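Local coordinates for protein cytidine deaminase (Mycobacterium tuberculosis, PDB 4WIG) that is a zinc-dependent homotetrameric hydrolase that deaminates cytidine to uridine and probably also 2'-deoxycytidine to 2'-deoxyuridine, at residues V95-G100 with D117-A122; E103-H108 with P112-D117; A60-L65 with G71-L76. The protein carries 1 engineered substitution. All coordinates share one frame; numbering follows the deposited sequence.

Interaction 1: residues V95-G100 with D117-A122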
loop_
_atom_site.group_PDB
_atom_site.type_symbol
_atom_site.label_atom_id
_atom_site.label_comp_id
_atom_site.label_asym_id
_atom_site.label_seq_id
_atom_site.Cartn_x
_atom_site.Cartn_y
_atom_site.Cartn_z
ATOM N N VAL A 95 -3.154 7.874 7.777
ATOM C CA VAL A 95 -4.462 7.240 7.847
ATOM C C VAL A 95 -5.229 7.694 9.102
ATOM O O VAL A 95 -6.397 8.073 9.014
ATOM C CB VAL A 95 -4.363 5.694 7.773
ATOM C CG1 VAL A 95 -5.717 5.047 8.028
ATOM C CG2 VAL A 95 -3.834 5.256 6.411
ATOM N N LEU A 96 -4.573 7.676 10.261
ATOM C CA LEU A 96 -5.235 8.067 11.517
ATOM C C LEU A 96 -5.672 9.545 11.491
ATOM O O LEU A 96 -6.725 9.907 12.038
ATOM C CB LEU A 96 -4.321 7.799 12.712
ATOM C CG LEU A 96 -4.096 6.324 13.092
ATOM C CD1 LEU A 96 -2.983 6.187 14.133
ATOM C CD2 LEU A 96 -5.391 5.726 13.585
ATOM N N LEU A 97 -4.884 10.392 10.832
ATOM C CA LEU A 97 -5.196 11.819 10.745
ATOM C C LEU A 97 -6.542 12.084 10.070
ATOM O O LEU A 97 -7.277 13.001 10.454
ATOM C CB LEU A 97 -4.083 12.560 10.000
ATOM C CG LEU A 97 -4.157 14.085 10.074
ATOM C CD1 LEU A 97 -3.687 14.576 11.435
ATOM C CD2 LEU A 97 -3.345 14.705 8.955
ATOM N N GLU A 98 -6.855 11.265 9.068
ATOM C CA GLU A 98 -8.121 11.344 8.343
ATOM C C GLU A 98 -9.318 11.143 9.267
ATOM O O GLU A 98 -10.408 11.670 9.007
ATOM C CB GLU A 98 -8.134 10.267 7.256
ATOM C CG GLU A 98 -9.289 10.319 6.280
ATOM C CD GLU A 98 -9.110 11.365 5.192
ATOM O OE1 GLU A 98 -10.121 11.982 4.819
ATOM O OE2 GLU A 98 -7.972 11.575 4.713
ATOM N N HIS A 99 -9.124 10.360 10.330
ATOM C CA HIS A 99 -10.226 9.921 11.182
ATOM C C HIS A 99 -10.235 10.493 12.588
ATOM O O HIS A 99 -11.234 10.372 13.287
ATOM C CB HIS A 99 -10.240 8.404 11.183
ATOM C CG HIS A 99 -10.442 7.860 9.809
ATOM N ND1 HIS A 99 -9.413 7.378 9.028
ATOM C CD2 HIS A 99 -11.537 7.876 9.021
ATOM C CE1 HIS A 99 -9.886 7.066 7.834
ATOM N NE2 HIS A 99 -11.173 7.347 7.810
ATOM N N GLY A 100 -9.139 11.132 12.982
ATOM C CA GLY A 100 -9.057 11.795 14.283
ATOM C C GLY A 100 -8.479 13.200 14.275
ATOM O O GLY A 100 -8.585 13.914 15.273
ATOM N N ASP A 117 1.508 16.790 16.280
ATOM C CA ASP A 117 2.935 16.904 16.580
ATOM C C ASP A 117 3.729 15.760 15.971
ATOM O O ASP A 117 4.902 15.929 15.638
ATOM C CB ASP A 117 3.180 16.981 18.089
ATOM C CG ASP A 117 2.731 18.301 18.682
ATOM O OD1 ASP A 117 2.970 19.361 18.061
ATOM O OD2 ASP A 117 2.124 18.289 19.769
ATOM N N LEU A 118 3.091 14.602 15.816
ATOM C CA LEU A 118 3.727 13.450 15.181
ATOM C C LEU A 118 3.684 13.506 13.649
ATOM O O LEU A 118 4.429 12.793 12.985
ATOM C CB LEU A 118 3.089 12.146 15.678
ATOM C CG LEU A 118 3.384 11.839 17.156
ATOM C CD1 LEU A 118 2.416 10.788 17.687
ATOM C CD2 LEU A 118 4.814 11.362 17.344
ATOM N N LEU A 119 2.818 14.340 13.096
ATOM C CA LEU A 119 2.746 14.512 11.646
ATOM C C LEU A 119 2.439 15.972 11.336
ATOM O O LEU A 119 1.338 16.302 10.917
ATOM C CB LEU A 119 1.693 13.578 11.042
ATOM C CG LEU A 119 1.690 13.457 9.514
ATOM C CD1 LEU A 119 2.896 12.648 9.065
ATOM C CD2 LEU A 119 0.399 12.845 8.982
ATOM N N PRO A 120 3.417 16.851 11.570
ATOM C CA PRO A 120 3.184 18.284 11.384
ATOM C C PRO A 120 3.110 18.680 9.911
ATOM O O PRO A 120 3.629 17.967 9.048
ATOM C CB PRO A 120 4.385 18.936 12.071
ATOM C CG PRO A 120 5.439 17.901 12.114
ATOM C CD PRO A 120 4.772 16.556 12.070
ATOM N N ASP A 121 2.439 19.792 9.632
ATOM C CA ASP A 121 2.328 20.296 8.263
ATOM C C ASP A 121 1.903 19.148 7.340
ATOM O O ASP A 121 2.510 18.904 6.299
ATOM C CB ASP A 121 3.660 20.905 7.812
ATOM C CG ASP A 121 4.121 22.056 8.705
ATOM O OD1 ASP A 121 5.310 22.079 9.094
ATOM O OD2 ASP A 121 3.304 22.943 9.023
ATOM N N ALA A 122 0.871 18.421 7.746
ATOM C CA ALA A 122 0.506 17.193 7.050
ATOM C C ALA A 122 -0.074 17.478 5.673
ATOM O O ALA A 122 -0.756 18.489 5.467
ATOM C CB ALA A 122 -0.475 16.382 7.873
#

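Interaction 2: residues E103-H108 with P112-D117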
loop_
_atom_site.group_PDB
_atom_site.type_symbol
_atom_site.label_atom_id
_atom_site.label_comp_id
_atom_site.label_asym_id
_atom_site.label_seq_id
_atom_site.Cartn_x
_atom_site.Cartn_y
_atom_site.Cartn_z
ATOM N N GLU A 103 -5.693 16.630 16.788
ATOM C CA GLU A 103 -5.844 16.496 18.232
ATOM C C GLU A 103 -6.005 15.061 18.724
ATOM O O GLU A 103 -6.097 14.839 19.924
ATOM C CB GLU A 103 -7.007 17.360 18.729
ATOM C CG GLU A 103 -6.913 18.807 18.261
ATOM C CD GLU A 103 -5.533 19.405 18.480
ATOM O OE1 GLU A 103 -4.974 19.993 17.524
ATOM O OE2 GLU A 103 -4.979 19.266 19.597
ATOM N N LEU A 104 -6.036 14.097 17.808
ATOM C CA LEU A 104 -6.047 12.682 18.195
ATOM C C LEU A 104 -4.810 12.398 19.041
ATOM O O LEU A 104 -3.710 12.687 18.618
ATOM C CB LEU A 104 -6.054 11.799 16.945
ATOM C CG LEU A 104 -5.769 10.312 17.119
ATOM C CD1 LEU A 104 -6.714 9.667 18.112
ATOM C CD2 LEU A 104 -5.855 9.614 15.772
ATOM N N LEU A 105 -4.998 11.849 20.239
ATOM C CA LEU A 105 -3.875 11.547 21.118
ATOM C C LEU A 105 -3.349 10.141 20.866
ATOM O O LEU A 105 -4.130 9.179 20.741
ATOM C CB LEU A 105 -4.257 11.710 22.592
ATOM C CG LEU A 105 -4.642 13.127 23.016
ATOM C CD1 LEU A 105 -5.141 13.125 24.452
ATOM C CD2 LEU A 105 -3.465 14.078 22.862
ATOM N N ILE A 106 -2.021 10.042 20.804
ATOM C CA ILE A 106 -1.319 8.807 20.547
ATOM C C ILE A 106 -0.478 8.431 21.768
ATOM O O ILE A 106 0.383 9.194 22.182
ATOM C CB ILE A 106 -0.383 8.979 19.325
ATOM C CG1 ILE A 106 -1.168 9.489 18.085
ATOM C CG2 ILE A 106 0.374 7.690 19.051
ATOM C CD1 ILE A 106 -2.257 8.563 17.614
ATOM N N ASP A 107 -0.729 7.263 22.350
ATOM C CA ASP A 107 0.017 6.821 23.526
ATOM C C ASP A 107 1.516 6.802 23.256
ATOM O O ASP A 107 1.964 6.588 22.126
ATOM C CB ASP A 107 -0.411 5.400 23.948
ATOM C CG ASP A 107 -0.275 5.161 25.446
ATOM O OD1 ASP A 107 0.254 6.033 26.173
ATOM O OD2 ASP A 107 -0.710 4.086 25.900
ATOM N N HIS A 108 2.281 7.023 24.315
ATOM C CA HIS A 108 3.721 7.134 24.227
ATOM C C HIS A 108 4.243 6.738 25.618
ATOM O O HIS A 108 3.561 6.973 26.607
ATOM C CB HIS A 108 4.081 8.573 23.835
ATOM C CG HIS A 108 5.549 8.854 23.799
ATOM N ND1 HIS A 108 6.277 8.882 22.631
ATOM C CD2 HIS A 108 6.425 9.124 24.791
ATOM C CE1 HIS A 108 7.542 9.144 22.907
ATOM N NE2 HIS A 108 7.657 9.296 24.212
ATOM N N PRO A 112 1.571 10.814 26.279
ATOM C CA PRO A 112 0.888 10.758 24.985
ATOM C C PRO A 112 1.006 12.072 24.204
ATOM O O PRO A 112 1.107 13.151 24.805
ATOM C CB PRO A 112 -0.566 10.459 25.367
ATOM C CG PRO A 112 -0.467 9.747 26.681
ATOM C CD PRO A 112 0.682 10.413 27.385
ATOM N N ARG A 113 1.013 11.961 22.877
ATOM C CA ARG A 113 1.290 13.071 21.978
ATOM C C ARG A 113 0.101 13.343 21.075
ATOM O O ARG A 113 -0.626 12.419 20.703
ATOM C CB ARG A 113 2.486 12.730 21.094
ATOM C CG ARG A 113 3.737 12.305 21.846
ATOM C CD ARG A 113 4.717 13.440 22.012
ATOM N NE ARG A 113 6.099 12.969 21.967
ATOM C CZ ARG A 113 6.808 12.537 23.012
ATOM N NH1 ARG A 113 6.289 12.488 24.248
ATOM N NH2 ARG A 113 8.070 12.151 22.811
ATOM N N ARG A 114 -0.077 14.609 20.707
ATOM C CA ARG A 114 -1.027 14.978 19.669
ATOM C C ARG A 114 -0.532 14.476 18.314
ATOM O O ARG A 114 0.647 14.591 17.998
ATOM C CB ARG A 114 -1.169 16.493 19.582
ATOM C CG ARG A 114 -1.788 17.164 20.793
ATOM C CD ARG A 114 -1.687 18.681 20.675
ATOM N NE ARG A 114 -2.252 19.184 19.417
ATOM C CZ ARG A 114 -1.549 19.613 18.365
ATOM N NH1 ARG A 114 -2.188 20.044 17.282
ATOM N NH2 ARG A 114 -0.223 19.635 18.375
ATOM N N LEU A 115 -1.431 13.949 17.498
ATOM C CA LEU A 115 -1.027 13.407 16.201
ATOM C C LEU A 115 -0.458 14.536 15.332
ATOM O O LEU A 115 0.446 14.312 14.508
ATOM C CB LEU A 115 -2.198 12.694 15.513
ATOM C CG LEU A 115 -1.926 12.064 14.140
ATOM C CD1 LEU A 115 -0.735 11.123 14.178
ATOM C CD2 LEU A 115 -3.158 11.332 13.641
ATOM N N GLY A 116 -0.970 15.751 15.547
ATOM C CA GLY A 116 -0.462 16.944 14.883
ATOM C C GLY A 116 1.012 17.176 15.106
ATOM O O GLY A 116 1.693 17.690 14.226
ATOM N N ASP A 117 1.508 16.790 16.280
ATOM C CA ASP A 117 2.935 16.904 16.580
ATOM C C ASP A 117 3.729 15.760 15.971
ATOM O O ASP A 117 4.902 15.929 15.638
ATOM C CB ASP A 117 3.180 16.981 18.089
ATOM C CG ASP A 117 2.731 18.301 18.682
ATOM O OD1 ASP A 117 2.970 19.361 18.061
ATOM O OD2 ASP A 117 2.124 18.289 19.769
#

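Interaction 3: residues A60-L65 with G71-L76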
loop_
_atom_site.group_PDB
_atom_site.type_symbol
_atom_site.label_atom_id
_atom_site.label_comp_id
_atom_site.label_asym_id
_atom_site.label_seq_id
_atom_site.Cartn_x
_atom_site.Cartn_y
_atom_site.Cartn_z
ATOM N N ALA A 60 -6.074 -1.415 10.681
ATOM C CA ALA A 60 -7.125 -2.336 11.110
ATOM C C ALA A 60 -8.117 -1.641 12.073
ATOM O O ALA A 60 -9.321 -1.866 11.988
ATOM C CB ALA A 60 -6.526 -3.585 11.751
ATOM N N VAL A 61 -7.605 -0.795 12.973
ATOM C CA VAL A 61 -8.466 0.017 13.844
ATOM C C VAL A 61 -9.444 0.898 13.055
ATOM O O VAL A 61 -10.631 0.998 13.402
ATOM C CB VAL A 61 -7.619 0.890 14.804
ATOM C CG1 VAL A 61 -8.441 2.000 15.435
ATOM C CG2 VAL A 61 -6.989 0.015 15.880
ATOM N N VAL A 62 -8.945 1.522 11.994
ATOM C CA VAL A 62 -9.745 2.388 11.151
ATOM C C VAL A 62 -10.790 1.583 10.376
ATOM O O VAL A 62 -11.912 2.027 10.242
ATOM C CB VAL A 62 -8.850 3.209 10.197
ATOM C CG1 VAL A 62 -9.660 3.854 9.078
ATOM C CG2 VAL A 62 -8.085 4.247 11.003
ATOM N N CYS A 63 -10.426 0.397 9.893
ATOM C CA CYS A 63 -11.417 -0.496 9.295
ATOM C C CYS A 63 -12.533 -0.834 10.294
ATOM O O CYS A 63 -13.727 -0.773 9.947
ATOM C CB CYS A 63 -10.753 -1.770 8.786
ATOM S SG CYS A 63 -9.663 -1.495 7.375
ATOM N N ALA A 64 -12.137 -1.175 11.524
ATOM C CA ALA A 64 -13.098 -1.475 12.590
ATOM C C ALA A 64 -13.999 -0.281 12.896
ATOM O O ALA A 64 -15.200 -0.451 13.137
ATOM C CB ALA A 64 -12.383 -1.926 13.848
ATOM N N LEU A 65 -13.408 0.911 12.931
ATOM C CA LEU A 65 -14.157 2.149 13.155
ATOM C C LEU A 65 -15.354 2.233 12.211
ATOM O O LEU A 65 -16.485 2.502 12.632
ATOM C CB LEU A 65 -13.242 3.363 12.967
ATOM C CG LEU A 65 -13.864 4.753 12.918
ATOM C CD1 LEU A 65 -14.564 5.085 14.224
ATOM C CD2 LEU A 65 -12.799 5.795 12.608
ATOM N N GLY A 71 -17.517 7.404 12.923
ATOM C CA GLY A 71 -17.225 8.388 13.953
ATOM C C GLY A 71 -15.795 8.882 13.856
ATOM O O GLY A 71 -15.138 8.718 12.829
ATOM N N ARG A 72 -15.336 9.506 14.935
ATOM C CA ARG A 72 -14.009 10.096 15.016
ATOM C C ARG A 72 -13.206 9.435 16.133
ATOM O O ARG A 72 -13.757 9.107 17.179
ATOM C CB ARG A 72 -14.115 11.598 15.311
ATOM C CG ARG A 72 -14.818 12.409 14.228
ATOM C CD ARG A 72 -13.904 12.686 13.041
ATOM N NE ARG A 72 -12.847 13.644 13.369
ATOM C CZ ARG A 72 -11.857 13.988 12.541
ATOM N NH1 ARG A 72 -11.775 13.452 11.326
ATOM N NH2 ARG A 72 -10.938 14.870 12.933
ATOM N N LEU A 73 -11.903 9.252 15.912
ATOM C CA LEU A 73 -11.012 8.707 16.945
ATOM C C LEU A 73 -10.535 9.830 17.855
ATOM O O LEU A 73 -10.145 10.890 17.366
ATOM C CB LEU A 73 -9.802 8.022 16.311
ATOM C CG LEU A 73 -10.102 6.906 15.310
ATOM C CD1 LEU A 73 -8.796 6.367 14.754
ATOM C CD2 LEU A 73 -10.932 5.796 15.934
ATOM N N LEU A 74 -10.565 9.587 19.168
ATOM C CA LEU A 74 -10.091 10.542 20.176
ATOM C C LEU A 74 -8.710 10.206 20.738
ATOM O O LEU A 74 -7.933 11.102 21.089
ATOM C CB LEU A 74 -11.086 10.609 21.334
ATOM C CG LEU A 74 -12.495 11.090 20.971
ATOM C CD1 LEU A 74 -13.345 11.222 22.223
ATOM C CD2 LEU A 74 -12.466 12.405 20.207
ATOM N N ALA A 75 -8.417 8.915 20.828
ATOM C CA ALA A 75 -7.195 8.430 21.446
ATOM C C ALA A 75 -6.892 7.035 20.924
ATOM O O ALA A 75 -7.816 6.254 20.715
ATOM C CB ALA A 75 -7.359 8.407 22.956
ATOM N N LEU A 76 -5.612 6.754 20.699
ATOM C CA LEU A 76 -5.137 5.471 20.254
ATOM C C LEU A 76 -3.850 5.041 21.000
ATOM O O LEU A 76 -2.940 5.835 21.189
ATOM C CB LEU A 76 -4.873 5.519 18.737
ATOM C CG LEU A 76 -4.406 4.213 18.099
ATOM C CD1 LEU A 76 -5.018 4.014 16.723
ATOM C CD2 LEU A 76 -2.889 4.143 18.010
#

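Interaction 1: residues V95-G100 with D117-A122
Leu97 is the one side chain through which this turn of helix 90-100, the helix that carries the zinc ligand Cys92 in the cytidine deaminase fold, meets the loop leaving helix 115-118. That helix runs out at Leu118, whose carbonyl oxygen takes a hydrogen bond from Arg93 of the same chain. Leu119 is the first residue to abandon helical geometry. Its CD2 reaches Leu97 CD2 at 4.2 Å, an oblique approach between two leucines in nearly the same rotamer. The chain then runs along the interface with the second subunit: the carbonyl oxygen of Pro120 accepts from Arg93 of the second subunit, and Asp121 OD1 forms a salt bridge with Arg113 of that subunit. Asp121 takes left-handed helical backbone angles (phi 49°), and with the next residue, Ala122, a methyl faces Leu97 again. Leu97 meets it with CG swung anti to its backbone N (chi1 -169°), an extension that carries CD2 out from the helix to both partners. The patch is small, purely apolar and without any hydrogen bond across it, yet locally tight: Ala122 CB sits only 3.5 Å from Leu97 CD2.

Interaction 2: residues E103-H108 with P112-D117
A short antiparallel beta hairpin, strands 105-106 and 113-114, forms one margin of the deaminase sheet within the chain, and Ile106 with Arg113 is its hydrogen-bonded pair. Ile106 N gives a nearly straight bond to Arg113 O at 2.8 Å, and Arg113 N returns one to Ile106 O at 2.9 Å. Leu105 and Arg114 follow as the non-hydrogen-bonded pair. Where the second strand becomes helix 115-118, Leu115 N still bonds Leu104 O at 2.8 Å, while the two leucines touch through their CD2 methyls at 3.8 Å, on the side covered by Leu96 of helix 90-100. Near the turn of the hairpin, the Arg113 guanidinium lies over one face of the His108 ring, the planes 33° apart, with NH1 3.4 Å from His108 CD2. Ring atom ND1 is buried here without a polar partner. At the far end Glu103 and Arg114 run side by side in a side-on, two-pronged salt bridge: Arg114 NE meets Glu103 OE2 at 2.7 Å and NH1 meets OE1 at 2.8 Å, both oxygens on their syn sides. Arg114 NH2 adds a weak hydrogen bond to Asp117 OD2, so that Glu103, Arg114 and Asp117 form a salt-bridge network. Two bonds to separate oxygens fix the rotation of the Glu103 carboxylate against the guanidinium, and an arginine shared by two carboxylates would be expected to keep both acids ionised.

Interaction 3: residues A60-L65 with G71-L76
With CG anti to the backbone N (chi1 170°), Leu65 extends from its helix toward the strand, and Leu73 comes to meet it with CG placed beside its own backbone N (chi1 -56°). The branches of Leu73 divide the work. CD2 lies 3.8 Å from Leu65 CD2, whereas CD1 points toward the preceding helical turn and approaches Val61 CG1 and Val62 CG2, each at a looser 4.4 Å. Farther along the strand, Leu76 brings CD1 to 4.2 Å from Val61 CG1, so that this one valine methyl lies against both strand leucines. Helix segment 60-65 and strand segment 73-76 run only roughly antiparallel, their directions 147° apart and their axes 11.7 Å apart at closest approach. Helix 57-67 is the connection of a beta-alpha-beta crossover between the parallel strands 40-44 and 73-80, with strand 29-35 lying between them in the sheet; Ala31, Ala33 and Val35 of that middle strand cover the same helical face. The helix also bears Glu58, the proton donor by similarity with related enzymes, and the side chain of Leu76 lies about 4 Å from that of Glu58. A classic beta bulge interrupts strand 73-80, Leu74 and Ala75 both lying opposite Leu34. It falls between the two leucines that point at the helix, Leu73 and Leu76. At the start of the strand segment Gly71 adopts backbone angles suited to glycine, and its carbonyl oxygen rests 3.8 Å from Leu65 CD2, with Leu65 CD1 4.0 Å from Gly71 N.

How the interactions relate
Interaction 3 comes first along the chain, closing the short loop between helix 57-67 and strand 73-80. The chain then enters helix 90-100, opening interaction 1, and before that contact closes it makes the complete hairpin of interaction 2; the larger loop thus encloses the smaller, while interaction 3 precedes both in series. Interactions 1 and 2 share Asp117 and helix 115-118, and Leu115 CD2 packs 3.4 Å from Leu97 N. Backbone bonds tie interaction 3 to the others: Leu73 N probably bonds His99 O, and Leu76 N probably bonds Leu105 O. Interaction 3 packs helix 57-67 on the sheet, and these bonds join helix 90-100 and the hairpin to strand 73-80.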